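Long-range contact in nitrogenase molybdenum-iron protein beta chain (Clostridium pasteurianum, PDB 4WES), which forms, with its alpha chain partner, the molybdenum-iron component of nitrogenase, which reduces dinitrogen to ammonia, and shares an [8Fe-7S] cluster with that chain: residues R265-G269 with P423-Y427. Coordinates in Å, arbitrary orientation, origin at the centre of the assembly. Residue numbers count along the deposited sequence, not the author numbering.
Sequences RTPIG and PKVGY
Val-425 lies against Thr-266, Pro-267 and Ile-268: in its m rotamer its CG1 sits 4.1 Å from Ile-268 CG1 and 4.2 Å from Thr-266 CG2, while its CB is 4.2 Å from Pro-267 CG. Ile-268, rotamer mt, also reaches the aliphatic part of Lys-424 (Ile-268 CD1 to Lys-424 CD, 3.7 Å), whose ammonium continues to a salt bridge with Glu-323. Pro-267 (phi/psi -84/81) centres an inverse gamma turn, with Ile-268 N hydrogen-bonded to Thr-266 O at 2.8 Å. The carbonyl of Pro-267 faces the other segment and accepts the single direct hydrogen bond between them, from Gly-426 N to Pro-267 O (2.8 Å, 159°). The CA atoms of Ile-268 and Val-425 are 4.7 Å apart. A water accepts from Gly-269 N (2.9 Å) and donates to Lys-424 O and Gly-426 O (both 2.8 Å). Gly-269 occupies the N-cap position of helix 270-284, and Gly-426 has positive phi (75°), which favours glycine. This buried contact joins the segment leading into helix 426-448 to a strand-to-helix loop, after parallel strand 261-264, of an α/β domain of the nitrogenase component 1 family.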
loop_
_atom_site.group_PDB
_atom_site.type_symbol
_atom_site.label_atom_id
_atom_site.label_comp_id
_atom_site.label_asym_id
_atom_site.label_seq_id
_atom_site.Cartn_x
_atom_site.Cartn_y
_atom_site.Cartn_z
ATOM N N ARG B 265 -12.543 -25.132 -3.090
ATOM C CA ARG B 265 -11.338 -24.328 -3.058
ATOM C C ARG B 265 -11.432 -23.265 -1.959
ATOM O O ARG B 265 -12.520 -22.766 -1.628
ATOM C CB ARG B 265 -11.198 -23.626 -4.370
ATOM C CG ARG B 265 -10.625 -24.488 -5.410
ATOM C CD ARG B 265 -10.285 -23.663 -6.658
ATOM N NE ARG B 265 -9.678 -24.589 -7.533
ATOM C CZ ARG B 265 -9.490 -24.425 -8.808
ATOM N NH1 ARG B 265 -9.926 -23.338 -9.414
ATOM N NH2 ARG B 265 -8.895 -25.379 -9.483
ATOM N N THR B 266 -10.275 -22.905 -1.426
ATOM C CA THR B 266 -10.232 -21.696 -0.614
ATOM C C THR B 266 -10.896 -20.572 -1.397
ATOM O O THR B 266 -10.540 -20.378 -2.556
ATOM C CB THR B 266 -8.776 -21.332 -0.308
ATOM O OG1 THR B 266 -8.120 -22.443 0.314
ATOM C CG2 THR B 266 -8.695 -20.129 0.572
ATOM N N PRO B 267 -11.830 -19.822 -0.775
ATOM C CA PRO B 267 -12.621 -18.906 -1.605
ATOM C C PRO B 267 -11.882 -17.587 -1.832
ATOM O O PRO B 267 -12.147 -16.590 -1.149
ATOM C CB PRO B 267 -13.944 -18.743 -0.802
ATOM C CG PRO B 267 -13.544 -19.042 0.604
ATOM C CD PRO B 267 -12.518 -20.151 0.488
ATOM N N ILE B 268 -10.952 -17.604 -2.787
ATOM C CA ILE B 268 -10.217 -16.424 -3.247
ATOM C C ILE B 268 -10.574 -16.183 -4.688
ATOM O O ILE B 268 -10.429 -17.083 -5.527
ATOM C CB ILE B 268 -8.692 -16.597 -3.067
ATOM C CG1 ILE B 268 -8.327 -16.795 -1.596
ATOM C CG2 ILE B 268 -7.953 -15.401 -3.670
ATOM C CD1 ILE B 268 -6.888 -17.192 -1.366
ATOM N N GLY B 269 -11.012 -14.963 -4.995
ATOM C CA GLY B 269 -11.362 -14.577 -6.359
ATOM C C GLY B 269 -12.806 -14.816 -6.722
ATOM O O GLY B 269 -13.649 -15.096 -5.858
ATOM N N PRO B 423 -9.026 -9.529 5.195
ATOM C CA PRO B 423 -9.227 -10.820 4.584
ATOM C C PRO B 423 -8.687 -10.833 3.162
ATOM O O PRO B 423 -8.642 -9.772 2.514
ATOM C CB PRO B 423 -10.759 -10.949 4.543
ATOM C CG PRO B 423 -11.241 -9.539 4.406
ATOM C CD PRO B 423 -10.263 -8.736 5.252
ATOM N N LYS B 424 -8.294 -12.026 2.692
ATOM C CA LYS B 424 -8.056 -12.290 1.298
ATOM C C LYS B 424 -9.164 -13.069 0.632
ATOM O O LYS B 424 -9.174 -13.157 -0.591
ATOM C CB LYS B 424 -6.701 -13.032 1.089
ATOM C CG LYS B 424 -6.692 -14.473 1.669
ATOM C CD LYS B 424 -5.410 -15.294 1.504
ATOM C CE LYS B 424 -4.947 -15.960 2.813
ATOM N NZ LYS B 424 -3.514 -16.374 2.724
ATOM N N VAL B 425 -10.053 -13.662 1.431
ATOM C CA VAL B 425 -11.140 -14.471 0.913
ATOM C C VAL B 425 -12.405 -13.654 0.668
ATOM O O VAL B 425 -12.571 -12.535 1.175
ATOM C CB VAL B 425 -11.461 -15.643 1.865
ATOM C CG1 VAL B 425 -10.270 -16.558 2.007
ATOM C CG2 VAL B 425 -11.991 -15.164 3.224
ATOM N N GLY B 426 -13.320 -14.250 -0.072
ATOM C CA GLY B 426 -14.587 -13.620 -0.367
ATOM C C GLY B 426 -14.492 -12.518 -1.399
ATOM O O GLY B 426 -13.421 -12.196 -1.914
ATOM N N TYR B 427 -15.634 -11.923 -1.743
ATOM C CA TYR B 427 -15.617 -10.778 -2.637
ATOM C C TYR B 427 -14.902 -9.609 -1.981
ATOM O O TYR B 427 -14.151 -8.886 -2.663
ATOM C CB TYR B 427 -17.045 -10.410 -3.066
ATOM C CG TYR B 427 -17.801 -11.585 -3.639
ATOM C CD1 TYR B 427 -17.375 -12.241 -4.789
ATOM C CD2 TYR B 427 -18.971 -12.051 -3.047
ATOM C CE1 TYR B 427 -18.057 -13.336 -5.321
ATOM C CE2 TYR B 427 -19.653 -13.129 -3.558
ATOM C CZ TYR B 427 -19.205 -13.772 -4.697
ATOM O OH TYR B 427 -19.891 -14.854 -5.179
HETATM O O HOH W 1 -11.028 -13.361 -2.630
#